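Long-range contacts in acetyl-xylan esterase (Streptomyces lividans, PDB 2CC0), which removes acetyl groups from acetylated xylan as a metal-dependent family 4 carbohydrate esterase, probably contributing to plant cell wall degradation: residues V7-D12 with N29-T34; D13-S18 with M35-Q40; I123-S128 with G149-M154; Q129-A134 with L153-P158; A134-I139 with P158-A163. All coordinates share one frame; numbering follows the deposited sequence.

Interaction 1. Residues V7-D12 with N29-T34; sequences VGLTFD and NGLRAT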
# COMPACT_ATOMS: atom_id res chain seq x y z
N VAL A 7 -9.05 1.86 10.15
CA VAL A 7 -9.31 1.65 8.72
C VAL A 7 -9.34 2.99 8.01
O VAL A 7 -9.52 4.02 8.65
CB VAL A 7 -10.64 0.94 8.47
CG1 VAL A 7 -10.66 -0.48 9.17
CG2 VAL A 7 -11.83 1.84 8.90
N GLY A 8 -9.17 2.95 6.68
CA GLY A 8 -9.14 4.16 5.86
C GLY A 8 -10.42 4.32 5.10
O GLY A 8 -10.56 3.76 4.01
N LEU A 9 -11.38 5.08 5.65
CA LEU A 9 -12.58 5.41 4.88
C LEU A 9 -12.23 6.50 3.90
O LEU A 9 -11.62 7.50 4.28
CB LEU A 9 -13.69 5.91 5.79
CG LEU A 9 -14.09 4.94 6.90
CD1 LEU A 9 -15.22 5.61 7.75
CD2 LEU A 9 -14.54 3.57 6.38
N THR A 10 -12.61 6.31 2.63
CA THR A 10 -12.32 7.32 1.62
C THR A 10 -13.53 7.55 0.72
O THR A 10 -14.32 6.63 0.50
CB THR A 10 -11.08 6.93 0.74
OG1 THR A 10 -11.44 5.86 -0.14
CG2 THR A 10 -9.90 6.50 1.62
N PHE A 11 -13.66 8.79 0.22
CA PHE A 11 -14.76 9.16 -0.68
C PHE A 11 -14.21 9.95 -1.86
O PHE A 11 -13.65 11.05 -1.70
CB PHE A 11 -15.80 10.01 0.08
CG PHE A 11 -16.41 9.29 1.25
CD1 PHE A 11 -17.51 8.46 1.05
CD2 PHE A 11 -15.85 9.39 2.54
CE1 PHE A 11 -18.08 7.79 2.11
CE2 PHE A 11 -16.40 8.72 3.60
CZ PHE A 11 -17.52 7.88 3.38
N ASP A 12 -14.36 9.36 -3.05
CA ASP A 12 -13.93 9.99 -4.29
C ASP A 12 -14.99 10.89 -4.94
O ASP A 12 -16.20 10.65 -4.80
CB ASP A 12 -13.55 8.92 -5.32
CG ASP A 12 -12.22 8.25 -5.02
OD1 ASP A 12 -11.61 8.49 -3.96
OD2 ASP A 12 -11.79 7.45 -5.88
N ASN A 29 -21.82 10.44 13.31
CA ASN A 29 -21.50 9.06 13.63
C ASN A 29 -20.05 8.85 14.07
O ASN A 29 -19.60 7.71 14.22
CB ASN A 29 -21.89 8.16 12.47
CG ASN A 29 -23.40 8.00 12.36
OD1 ASN A 29 -23.99 7.19 13.07
ND2 ASN A 29 -24.04 8.78 11.49
N GLY A 30 -19.36 9.96 14.29
CA GLY A 30 -18.03 9.96 14.89
C GLY A 30 -16.96 9.42 13.95
O GLY A 30 -15.97 8.83 14.41
N LEU A 31 -17.17 9.60 12.65
CA LEU A 31 -16.25 9.04 11.65
C LEU A 31 -15.46 10.15 10.96
O LEU A 31 -15.98 11.24 10.70
CB LEU A 31 -17.02 8.25 10.59
CG LEU A 31 -17.81 7.02 11.01
CD1 LEU A 31 -18.62 6.55 9.80
CD2 LEU A 31 -16.85 5.94 11.52
N ARG A 32 -14.19 9.85 10.66
CA ARG A 32 -13.35 10.73 9.86
C ARG A 32 -12.95 9.96 8.60
O ARG A 32 -12.97 8.71 8.58
CB ARG A 32 -12.11 11.18 10.63
CG ARG A 32 -12.49 11.92 11.94
CD ARG A 32 -11.28 12.28 12.74
NE ARG A 32 -10.59 13.41 12.12
CZ ARG A 32 -9.47 13.96 12.57
NH1 ARG A 32 -8.88 13.50 13.67
NH2 ARG A 32 -8.94 14.99 11.91
N ALA A 33 -12.63 10.70 7.55
CA ALA A 33 -12.37 10.06 6.26
C ALA A 33 -11.53 10.97 5.40
O ALA A 33 -11.34 12.17 5.73
CB ALA A 33 -13.69 9.75 5.58
N THR A 34 -10.98 10.38 4.33
CA THR A 34 -10.21 11.12 3.35
C THR A 34 -11.03 11.33 2.09
O THR A 34 -11.54 10.36 1.50
CB THR A 34 -8.88 10.38 3.00
OG1 THR A 34 -8.15 10.19 4.20
CG2 THR A 34 -8.04 11.26 2.06
O HOH W 1 -8.99 7.89 5.61
O HOH W 2 -11.07 6.89 7.79

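Interaction 2. Residues D13-S18 with M35-Q40; sequences DGPSGS and MFNQGQ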
# COMPACT_ATOMS: atom_id res chain seq x y z
N ASP A 13 -14.47 11.92 -5.61
CA ASP A 13 -15.17 12.68 -6.67
C ASP A 13 -15.99 13.88 -6.24
O ASP A 13 -16.79 14.44 -7.04
CB ASP A 13 -16.05 11.78 -7.56
CG ASP A 13 -15.24 10.87 -8.43
OD1 ASP A 13 -14.12 11.27 -8.84
OD2 ASP A 13 -15.77 9.76 -8.73
N GLY A 14 -15.77 14.31 -5.02
CA GLY A 14 -16.40 15.54 -4.58
C GLY A 14 -15.50 16.73 -4.80
O GLY A 14 -14.43 16.64 -5.44
N PRO A 15 -15.91 17.88 -4.26
CA PRO A 15 -17.23 18.00 -3.61
C PRO A 15 -18.32 18.37 -4.61
O PRO A 15 -18.05 18.50 -5.80
CB PRO A 15 -17.07 19.25 -2.72
CG PRO A 15 -15.81 19.93 -3.13
CD PRO A 15 -15.10 19.11 -4.18
N SER A 16 -19.56 18.41 -4.15
CA SER A 16 -20.79 18.11 -4.91
C SER A 16 -21.96 18.56 -4.05
O SER A 16 -21.80 18.82 -2.84
CB SER A 16 -20.98 16.69 -5.40
OG SER A 16 -21.67 15.95 -4.45
N GLY A 17 -23.15 18.64 -4.64
CA GLY A 17 -24.34 18.87 -3.84
C GLY A 17 -24.70 17.82 -2.78
O GLY A 17 -25.61 18.04 -1.97
N SER A 18 -23.99 16.68 -2.78
CA SER A 18 -24.18 15.60 -1.81
C SER A 18 -23.23 15.71 -0.63
O SER A 18 -23.41 15.02 0.39
CB SER A 18 -23.95 14.23 -2.48
OG SER A 18 -24.72 14.11 -3.66
N MET A 35 -11.17 12.60 1.71
CA MET A 35 -11.99 13.00 0.54
C MET A 35 -11.03 13.23 -0.63
O MET A 35 -10.24 14.21 -0.59
CB MET A 35 -12.80 14.28 0.82
CG MET A 35 -13.39 14.35 2.26
SD MET A 35 -14.36 12.90 2.73
CE MET A 35 -15.95 13.30 2.02
N PHE A 36 -11.11 12.36 -1.65
CA PHE A 36 -10.26 12.49 -2.85
C PHE A 36 -11.04 13.34 -3.85
O PHE A 36 -11.86 12.83 -4.63
CB PHE A 36 -9.90 11.11 -3.41
CG PHE A 36 -8.84 10.41 -2.61
CD1 PHE A 36 -9.20 9.65 -1.49
CD2 PHE A 36 -7.48 10.55 -2.95
CE1 PHE A 36 -8.20 9.00 -0.74
CE2 PHE A 36 -6.50 9.90 -2.20
CZ PHE A 36 -6.86 9.14 -1.11
N ASN A 37 -10.82 14.66 -3.76
CA ASN A 37 -11.56 15.63 -4.59
C ASN A 37 -10.98 15.75 -6.00
O ASN A 37 -9.76 15.71 -6.19
CB ASN A 37 -11.50 17.04 -3.96
CG ASN A 37 -12.33 17.17 -2.67
OD1 ASN A 37 -13.15 16.31 -2.27
ND2 ASN A 37 -12.16 18.30 -2.06
N GLN A 38 -11.85 16.01 -6.98
CA GLN A 38 -11.35 16.45 -8.29
C GLN A 38 -11.05 17.94 -8.23
O GLN A 38 -11.83 18.72 -7.65
CB GLN A 38 -12.39 16.23 -9.39
CG GLN A 38 -12.63 14.73 -9.68
CD GLN A 38 -13.53 14.52 -10.86
OE1 GLN A 38 -13.51 15.32 -11.79
NE2 GLN A 38 -14.31 13.45 -10.83
N GLY A 39 -9.94 18.34 -8.85
CA GLY A 39 -9.56 19.78 -8.85
C GLY A 39 -10.67 20.67 -9.41
O GLY A 39 -10.94 21.75 -8.86
N GLN A 40 -11.34 20.24 -10.48
CA GLN A 40 -12.38 21.12 -11.06
C GLN A 40 -13.49 21.41 -10.06
O GLN A 40 -14.04 22.50 -10.04
CB GLN A 40 -12.95 20.53 -12.36
CG GLN A 40 -13.71 19.24 -12.19
CD GLN A 40 -14.20 18.70 -13.53
OE1 GLN A 40 -14.50 19.48 -14.46
NE2 GLN A 40 -14.34 17.38 -13.62
O HOH W 3 -14.41 13.65 -2.65

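Interaction 3. Residues I123-S128 with G149-M154; sequences IWDVDS and GQVILM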
# COMPACT_ATOMS: atom_id res chain seq x y z
N ILE A 123 -4.36 3.54 -3.77
CA ILE A 123 -5.38 2.75 -4.45
C ILE A 123 -6.43 2.38 -3.39
O ILE A 123 -6.99 3.24 -2.74
CB ILE A 123 -4.76 1.51 -5.19
CG1 ILE A 123 -3.50 1.94 -5.97
CG2 ILE A 123 -5.78 0.88 -6.15
CD1 ILE A 123 -3.78 2.95 -7.12
N TRP A 124 -6.67 1.09 -3.18
CA TRP A 124 -7.61 0.65 -2.14
C TRP A 124 -7.42 -0.85 -1.94
O TRP A 124 -6.81 -1.54 -2.78
CB TRP A 124 -9.09 0.97 -2.48
CG TRP A 124 -9.49 0.46 -3.81
CD1 TRP A 124 -9.92 -0.81 -4.11
CD2 TRP A 124 -9.48 1.19 -5.05
NE1 TRP A 124 -10.16 -0.93 -5.46
CE2 TRP A 124 -9.91 0.29 -6.06
CE3 TRP A 124 -9.15 2.51 -5.40
CZ2 TRP A 124 -10.01 0.67 -7.41
CZ3 TRP A 124 -9.23 2.89 -6.77
CH2 TRP A 124 -9.67 1.96 -7.74
N ASP A 125 -7.93 -1.34 -0.81
CA ASP A 125 -7.96 -2.77 -0.49
C ASP A 125 -9.33 -3.37 -0.85
O ASP A 125 -9.43 -4.53 -1.28
CB ASP A 125 -7.66 -2.98 1.00
CG ASP A 125 -6.24 -2.55 1.34
OD1 ASP A 125 -5.33 -3.35 1.01
OD2 ASP A 125 -6.02 -1.43 1.87
N VAL A 126 -10.38 -2.59 -0.63
CA VAL A 126 -11.74 -3.04 -0.89
C VAL A 126 -12.46 -1.97 -1.70
O VAL A 126 -12.35 -0.78 -1.38
CB VAL A 126 -12.48 -3.25 0.45
CG1 VAL A 126 -13.99 -3.53 0.26
CG2 VAL A 126 -11.80 -4.35 1.28
N ASP A 127 -13.18 -2.40 -2.74
CA ASP A 127 -14.01 -1.50 -3.53
C ASP A 127 -15.45 -1.74 -3.06
O ASP A 127 -15.97 -2.85 -3.20
CB ASP A 127 -13.84 -1.80 -5.03
CG ASP A 127 -14.79 -0.99 -5.93
OD1 ASP A 127 -15.54 -0.13 -5.43
OD2 ASP A 127 -14.78 -1.24 -7.16
N SER A 128 -16.07 -0.71 -2.48
CA SER A 128 -17.44 -0.83 -1.97
C SER A 128 -18.44 -1.06 -3.09
O SER A 128 -19.58 -1.47 -2.83
CB SER A 128 -17.81 0.46 -1.21
OG SER A 128 -18.07 1.53 -2.13
N GLY A 149 -5.43 -1.19 9.07
CA GLY A 149 -4.54 -0.65 8.04
C GLY A 149 -5.20 -0.52 6.68
O GLY A 149 -4.68 0.21 5.82
N GLN A 150 -6.33 -1.21 6.48
CA GLN A 150 -6.91 -1.28 5.15
C GLN A 150 -7.79 -0.11 4.75
O GLN A 150 -8.43 0.53 5.61
CB GLN A 150 -7.61 -2.61 4.94
CG GLN A 150 -6.62 -3.76 5.16
CD GLN A 150 -7.18 -5.10 4.74
OE1 GLN A 150 -8.25 -5.49 5.19
NE2 GLN A 150 -6.43 -5.82 3.89
N VAL A 151 -7.86 0.09 3.44
CA VAL A 151 -8.50 1.27 2.84
C VAL A 151 -9.67 0.82 1.95
O VAL A 151 -9.53 -0.10 1.15
CB VAL A 151 -7.46 2.03 1.98
CG1 VAL A 151 -8.11 3.12 1.20
CG2 VAL A 151 -6.30 2.59 2.83
N ILE A 152 -10.82 1.49 2.09
CA ILE A 152 -11.98 1.18 1.26
C ILE A 152 -12.32 2.36 0.33
O ILE A 152 -12.32 3.51 0.76
CB ILE A 152 -13.24 0.80 2.11
CG1 ILE A 152 -14.41 0.42 1.18
CG2 ILE A 152 -13.60 1.92 3.11
CD1 ILE A 152 -15.51 -0.40 1.85
N LEU A 153 -12.60 2.04 -0.94
CA LEU A 153 -13.09 3.00 -1.93
C LEU A 153 -14.60 3.19 -1.82
O LEU A 153 -15.39 2.25 -2.01
CB LEU A 153 -12.75 2.50 -3.34
CG LEU A 153 -13.37 3.28 -4.50
CD1 LEU A 153 -12.82 4.73 -4.54
CD2 LEU A 153 -13.14 2.56 -5.83
N MET A 154 -15.00 4.44 -1.53
CA MET A 154 -16.41 4.84 -1.65
C MET A 154 -16.43 6.15 -2.42
O MET A 154 -15.37 6.72 -2.70
CB MET A 154 -17.06 4.98 -0.26
CG MET A 154 -17.22 3.63 0.44
SD MET A 154 -17.99 3.80 2.05
CE MET A 154 -16.60 4.51 2.94

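Interaction 4. Residues Q129-A134 with L153-P158; sequences QDWNNA and LMHDWP. With ACT (acetate ion), chain D.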
# COMPACT_ATOMS: atom_id res chain seq x y z
N GLN A 129 -18.03 -0.77 -4.33
CA GLN A 129 -18.92 -0.82 -5.51
C GLN A 129 -20.10 0.15 -5.44
O GLN A 129 -21.09 -0.02 -6.18
CB GLN A 129 -19.43 -2.26 -5.76
CG GLN A 129 -18.28 -3.18 -6.20
CD GLN A 129 -18.21 -3.27 -7.69
OE1 GLN A 129 -19.13 -3.78 -8.34
NE2 GLN A 129 -17.10 -2.82 -8.26
N ASP A 130 -20.00 1.17 -4.58
CA ASP A 130 -21.11 2.12 -4.43
C ASP A 130 -21.39 2.89 -5.73
O ASP A 130 -22.50 3.36 -5.96
CB ASP A 130 -20.91 3.03 -3.21
CG ASP A 130 -19.70 3.94 -3.31
OD1 ASP A 130 -18.80 3.70 -4.16
OD2 ASP A 130 -19.67 4.91 -2.49
N TRP A 131 -20.37 2.99 -6.58
CA TRP A 131 -20.46 3.65 -7.89
C TRP A 131 -21.15 2.75 -8.94
O TRP A 131 -21.51 3.21 -10.03
CB TRP A 131 -19.05 3.98 -8.38
CG TRP A 131 -18.21 2.74 -8.53
CD1 TRP A 131 -17.50 2.10 -7.55
CD2 TRP A 131 -18.02 1.96 -9.73
NE1 TRP A 131 -16.87 0.99 -8.07
CE2 TRP A 131 -17.19 0.88 -9.40
CE3 TRP A 131 -18.49 2.09 -11.06
CZ2 TRP A 131 -16.79 -0.09 -10.35
CZ3 TRP A 131 -18.10 1.14 -12.00
CH2 TRP A 131 -17.25 0.07 -11.65
N ASN A 132 -21.29 1.47 -8.60
CA ASN A 132 -21.79 0.43 -9.51
C ASN A 132 -23.08 -0.19 -8.96
O ASN A 132 -23.31 -1.40 -9.11
CB ASN A 132 -20.71 -0.65 -9.74
CG ASN A 132 -21.00 -1.56 -10.96
OD1 ASN A 132 -21.69 -1.17 -11.89
ND2 ASN A 132 -20.44 -2.78 -10.94
N ASN A 133 -23.91 0.66 -8.35
CA ASN A 133 -25.24 0.29 -7.84
C ASN A 133 -25.29 -0.67 -6.65
O ASN A 133 -26.32 -1.29 -6.39
CB ASN A 133 -26.16 -0.19 -8.97
CG ASN A 133 -26.62 0.95 -9.88
OD1 ASN A 133 -26.20 1.06 -11.04
ND2 ASN A 133 -27.47 1.82 -9.34
N ALA A 134 -24.21 -0.78 -5.89
CA ALA A 134 -24.25 -1.61 -4.69
C ALA A 134 -25.34 -1.13 -3.74
O ALA A 134 -25.56 0.07 -3.58
CB ALA A 134 -22.91 -1.63 -3.99
N LEU A 153 -12.60 2.04 -0.94
CA LEU A 153 -13.09 3.00 -1.93
C LEU A 153 -14.60 3.19 -1.82
O LEU A 153 -15.39 2.25 -2.01
CB LEU A 153 -12.75 2.50 -3.34
CG LEU A 153 -13.37 3.28 -4.50
CD1 LEU A 153 -12.82 4.73 -4.54
CD2 LEU A 153 -13.14 2.56 -5.83
N MET A 154 -15.00 4.44 -1.53
CA MET A 154 -16.41 4.84 -1.65
C MET A 154 -16.43 6.15 -2.42
O MET A 154 -15.37 6.72 -2.70
CB MET A 154 -17.06 4.98 -0.26
CG MET A 154 -17.22 3.63 0.44
SD MET A 154 -17.99 3.80 2.05
CE MET A 154 -16.60 4.51 2.94
N HIS A 155 -17.63 6.63 -2.74
CA HIS A 155 -17.77 7.88 -3.48
C HIS A 155 -18.64 8.89 -2.75
O HIS A 155 -19.46 8.52 -1.92
CB HIS A 155 -18.31 7.59 -4.87
CG HIS A 155 -17.33 6.83 -5.72
ND1 HIS A 155 -17.09 5.48 -5.55
CD2 HIS A 155 -16.48 7.25 -6.68
CE1 HIS A 155 -16.15 5.10 -6.38
NE2 HIS A 155 -15.76 6.15 -7.08
N ASP A 156 -18.46 10.17 -3.12
CA ASP A 156 -19.14 11.31 -2.50
C ASP A 156 -20.66 11.35 -2.81
O ASP A 156 -21.44 11.82 -1.99
CB ASP A 156 -18.39 12.57 -2.96
CG ASP A 156 -19.13 13.88 -2.69
OD1 ASP A 156 -19.85 14.32 -3.60
OD2 ASP A 156 -18.90 14.49 -1.61
N TRP A 157 -21.05 10.83 -3.97
CA TRP A 157 -22.41 11.02 -4.52
C TRP A 157 -23.50 9.94 -4.27
O TRP A 157 -24.69 10.28 -4.25
CB TRP A 157 -22.33 11.37 -6.02
CG TRP A 157 -21.62 10.36 -6.83
CD1 TRP A 157 -20.31 10.39 -7.22
CD2 TRP A 157 -22.18 9.15 -7.36
NE1 TRP A 157 -20.02 9.26 -7.97
CE2 TRP A 157 -21.16 8.49 -8.07
CE3 TRP A 157 -23.46 8.58 -7.32
CZ2 TRP A 157 -21.37 7.25 -8.72
CZ3 TRP A 157 -23.67 7.35 -7.96
CH2 TRP A 157 -22.63 6.70 -8.65
N PRO A 158 -23.14 8.63 -4.14
CA PRO A 158 -24.26 7.65 -4.07
C PRO A 158 -25.19 7.79 -2.85
O PRO A 158 -24.73 7.94 -1.72
CB PRO A 158 -23.54 6.28 -4.06
CG PRO A 158 -22.16 6.56 -4.66
CD PRO A 158 -21.82 7.96 -4.12
C ACT D . -11.72 6.41 -8.80
O ACT D . -11.80 6.61 -10.03
OXT ACT D . -12.61 6.92 -8.06
CH3 ACT D . -10.60 5.59 -8.23

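Interaction 5. Residues A134-I139 with P158-A163; sequences ASTDAI and PANTLA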
# COMPACT_ATOMS: atom_id res chain seq x y z
N ALA A 134 -24.21 -0.78 -5.89
CA ALA A 134 -24.25 -1.61 -4.69
C ALA A 134 -25.34 -1.13 -3.74
O ALA A 134 -25.56 0.07 -3.58
CB ALA A 134 -22.91 -1.63 -3.99
N SER A 135 -26.03 -2.08 -3.13
CA SER A 135 -27.02 -1.77 -2.11
C SER A 135 -26.33 -1.25 -0.87
O SER A 135 -25.12 -1.43 -0.69
CB SER A 135 -27.80 -3.04 -1.77
OG SER A 135 -26.93 -3.99 -1.17
N THR A 136 -27.10 -0.58 -0.02
CA THR A 136 -26.64 -0.20 1.31
C THR A 136 -26.07 -1.42 2.05
O THR A 136 -24.98 -1.35 2.64
CB THR A 136 -27.76 0.49 2.11
OG1 THR A 136 -28.19 1.64 1.37
CG2 THR A 136 -27.26 0.92 3.47
N ASP A 137 -26.78 -2.55 1.98
CA ASP A 137 -26.28 -3.78 2.59
C ASP A 137 -24.91 -4.18 2.08
O ASP A 137 -24.06 -4.57 2.86
CB ASP A 137 -27.23 -4.94 2.33
CG ASP A 137 -28.45 -4.93 3.21
OD1 ASP A 137 -28.51 -4.19 4.22
OD2 ASP A 137 -29.38 -5.72 2.90
N ALA A 138 -24.73 -4.11 0.76
CA ALA A 138 -23.50 -4.55 0.12
C ALA A 138 -22.33 -3.62 0.54
O ALA A 138 -21.21 -4.08 0.74
CB ALA A 138 -23.66 -4.61 -1.40
N ILE A 139 -22.63 -2.33 0.67
CA ILE A 139 -21.59 -1.34 1.07
C ILE A 139 -21.14 -1.62 2.50
O ILE A 139 -19.93 -1.62 2.80
CB ILE A 139 -22.14 0.12 0.90
CG1 ILE A 139 -22.43 0.41 -0.58
CG2 ILE A 139 -21.19 1.18 1.52
CD1 ILE A 139 -23.34 1.65 -0.80
N PRO A 158 -23.14 8.63 -4.14
CA PRO A 158 -24.26 7.65 -4.07
C PRO A 158 -25.19 7.79 -2.85
O PRO A 158 -24.73 7.94 -1.72
CB PRO A 158 -23.54 6.28 -4.06
CG PRO A 158 -22.16 6.56 -4.66
CD PRO A 158 -21.82 7.96 -4.12
N ALA A 159 -26.50 7.74 -3.09
CA ALA A 159 -27.45 7.78 -2.00
C ALA A 159 -27.29 6.62 -1.00
O ALA A 159 -27.46 6.79 0.21
CB ALA A 159 -28.88 7.84 -2.55
N ASN A 160 -26.94 5.43 -1.50
CA ASN A 160 -26.81 4.27 -0.63
C ASN A 160 -25.59 4.39 0.30
O ASN A 160 -25.58 3.82 1.40
CB ASN A 160 -26.74 2.97 -1.43
CG ASN A 160 -28.02 2.69 -2.18
OD1 ASN A 160 -29.05 3.35 -1.96
ND2 ASN A 160 -27.96 1.71 -3.08
N THR A 161 -24.58 5.13 -0.16
CA THR A 161 -23.42 5.44 0.69
C THR A 161 -23.83 6.34 1.87
O THR A 161 -23.51 6.05 3.02
CB THR A 161 -22.29 6.01 -0.15
OG1 THR A 161 -21.96 5.03 -1.15
CG2 THR A 161 -21.04 6.35 0.72
N LEU A 162 -24.57 7.40 1.58
CA LEU A 162 -25.08 8.24 2.68
C LEU A 162 -25.92 7.41 3.66
O LEU A 162 -25.77 7.53 4.87
CB LEU A 162 -25.91 9.39 2.11
CG LEU A 162 -26.56 10.29 3.16
CD1 LEU A 162 -25.49 11.06 3.98
CD2 LEU A 162 -27.49 11.27 2.47
N ALA A 163 -26.78 6.53 3.13
CA ALA A 163 -27.66 5.72 3.98
C ALA A 163 -26.88 4.73 4.85
O ALA A 163 -27.33 4.34 5.94
CB ALA A 163 -28.65 4.98 3.13

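Interaction 1. Residues V7-D12 with N29-T34
Leu9 O is gripped from two quarters: Thr34 N donates to it at 3.0 Å, and water 1 joins it to Thr34 OG1. Two residues along the strand, Phe11 N donates to Thr34 O at 2.9 Å, so Thr34 holds residues 9 and 11 with its own N-H and C=O while Thr10 lies between them as its parallel bridge partner. Thr10 CA also comes within 3.1 Å of Thr34 O in a CA-H...O contact. The hydroxyl of Thr10 is engaged by Ile152 O and Arg100. Upstream of Thr34 the two backbones are spaced more widely, and water 2 spans the distance, accepting from Leu9 N at 2.8 Å and donating to Arg32 O.

On the apolar side Ala33 CB is the wedge. It lies 3.8 Å from Leu9 CB and 3.5 Å from Phe11 CE2, meeting the phenyl ring at its edge and in its plane. Further out, Leu9 CD1 meets Leu31 CD1 at 4.1 Å, the two leucine side chains crossing at about a right angle. Gly30, at positive phi, is the C-prime residue of the Schellman motif that ends helix 19-28, just before Leu31. The arrangement is that of a beta-alpha-beta unit, strand 5-12, helix 19-28, strand 34-37, in the distorted (beta/alpha) barrel of the polysaccharide deacetylase family.

Interaction 2. Residues D13-S18 with M35-Q40
Asp13, a zinc ligand together with His62 and His66, is held against the second segment at both its backbone and its side chain. Gln38 NE2 donates to Asp13 OD1 at 3.0 Å, coming from above the carboxylate, 61° out of its plane, while the oxygen lies in the plane of the amide; the carboxylate and amide planes are 81° apart. At the other end of the residue, Asp13 N donates to Phe36 O at 2.9 Å. Together these bonds fix the position of the ligand and limit the rotation of its carboxylate.

The second shell orients Gln38. Its extended side chain is held at the far oxygen by Gln40 NE2, which donates to Gln38 OE1 at 2.9 Å, and its backbone N donates to Gly14 O at 3.1 Å. Asn37 CA also approaches that carbonyl oxygen in a CA-H...O contact. Water 3 accepts from Gly14 N at 2.8 Å and donates to Asn37 OD1, while the amide nitrogen of Asn37 is taken by Gln52. Beyond a cis peptide bond, Pro15 CD lies against the Asn37 carboxamide, 3.7 Å from CG. Ser16 OG then accepts from Ser18 N in a capping bond and also pairs with Asp156.

The contact joins the loop between strand 5-12 and helix 19-28 to the end of strand 34-37 and the start of helix 39-44, with Gln38 as its N-cap residue. Helix 46-54 covers Pro15 and Asn37, and strand 58-61 flanks strand 34-37.

Interaction 3. Residues I123-S128 with G149-M154
Two carbonyl oxygens of strand 151-155 each take two donors from the 123-128 segment. Val151 O receives Asp125 N at 2.8 Å and, more distantly, Val126 N at 3.2 Å. Leu153 O receives Ser128 N from the backbone. Ser128 OG also donates to Leu153 O, on a lone pair at 2.8 Å. Between them Leu153 N donates to Val126 O at 2.9 Å. A side chain completes the backbone pairing: Asp125 OD2 accepts from Val151 N at 2.9 Å on its anti side. The other oxygen, OD1, forms a salt bridge with Arg188 of the second subunit, so one carboxylate serves both the strand edge and the dimer interface.

CH-pi contact dominates the apolar packing. Leu153 CD2 stands 3.7 Å above the centre of the six-membered ring of Trp124, practically on the ring normal. Trp124 CG sits between the backbone N and the carbonyl carbon (chi1 53°), and the indole runs side by side with the leucine. Leu153 CD2 also touches Asp127 OD1, at 3.6 Å. Turned to the other side of the sheet, Val126 CG1 meets Ile152 CD1 at 3.8 Å, with helix 136-144 packed over both.

Trp124 borders the site where an acetate ion, probably from the crystallisation liquor, is bound near the zinc. Parallel bridges Val126-Ile152 and Asp127-Leu153 mark this as the strand pairing of a beta-alpha-beta unit, strand 126-127, helix 136-144, strand 151-155.

Interaction 4. Residues Q129-A134 with L153-P158
Asp130 grips His155 with both carboxylate oxygens. OD1 accepts from His155 ND1 at 2.8 Å, on its syn side and near the plane of the imidazole, while OD2 uses its syn lone pair for His155 N at 2.7 Å. The carboxylate and imidazole planes are 47° apart. Asp130 CG lies between the backbone N and the carbonyl carbon (chi1 64°), which turns the acid toward the strand. OD2 also accepts from Thr161 OG1, so two hydrogen bonds hold this buried oxygen; Met154 CB packs 3.4 Å from Asp130 OD2. Pro158 CG packs on Asp130, 3.5 Å from its carbonyl O.

Trp131 follows, laid alongside the histidine. Its CB sits over one face of the imidazole, 3.9 Å from the ring centroid, as a CH-pi contact, and its CD1 comes to 3.5 Å from His155 CE1; the ring planes are oblique. Trp131 NE1 is tied back to Asp127 OD1. Trp157 CZ2, of the benzo ring, lies 3.8 Å from Trp131 CA.

With ND1 thus engaged, His155 NE2 faces the zinc pocket, where it donates a weak bond of 3.4 Å to acetate OXT; Tyr103 N binds the same ion. The contact joins the loop between strand 126-127 and helix 136-144 to the end of strand 151-155 and the turn into helix 159-174, and Ile139 of helix 136-144 packs on Asp130.

Interaction 5. Residues A134-I139 with P158-A163
Asn160 ND2 donates to Ala134 O at 2.9 Å with a nearly straight N-H...O angle of 174°. The acceptor lies in the plane of the amide, although the donor stands 24° out of the plane of the Ala134 carbonyl. Asn160 CG is anti to its carbonyl carbon (chi1 -65°), and from there the amide nitrogen reaches the residue preceding the N-cap of the other helix. That N-cap is Ser135, whose OG accepts from Ala138 N at 2.9 Å and so closes off the first turn of helix 136-144. A second link between the helices is weak: Thr136 OG1 is 3.4 Å from Asn160 O, and its proton has another acceptor within reach, so the bond is not settled.

Around these polar atoms the packing is light. Thr136 OG1 also lies 3.4 Å from Asn160 CB and 3.8 Å from Ala163 CB, and CG2 of Thr136 lies near Asn160 O. Deeper in, Ile139 CD1 touches Asn160 CB at 3.7 Å and Thr161 OG1 at the same distance, crossing both side chains at about a right angle. Thr161 OG1 is hydrogen-bonded to Asp130 OD2, and Ile139 also packs on Asp130.

Here the first turns of helix 136-144 and helix 159-174 pack against each other, each entered from a loop: Ser135 caps one, and Pro158 occupies the N-cap position of the other. Asp137, in the same first turn as Thr136, forms a salt bridge with Arg167 further along helix 159-174, extending the join between the two helices.

From the N terminus, interaction 1 closes the loop through helix 19-28 by pairing strand 5-12 with the entry to strand 34-37. Interaction 2 crosses it: its segments directly follow those of interaction 1, carrying the pairing to the zinc site. In the later part of the chain, interactions 3 and 4 close the connection through helix 136-144 and end on the same stretch of strand 151-155. Interaction 5 crosses both, joining the start of helix 136-144 to helix 159-174. Strand 5-12, bonded to strand 151-155, unites the two groups, while Ser16 with Asp156 links interactions 2 and 4 beside the metal.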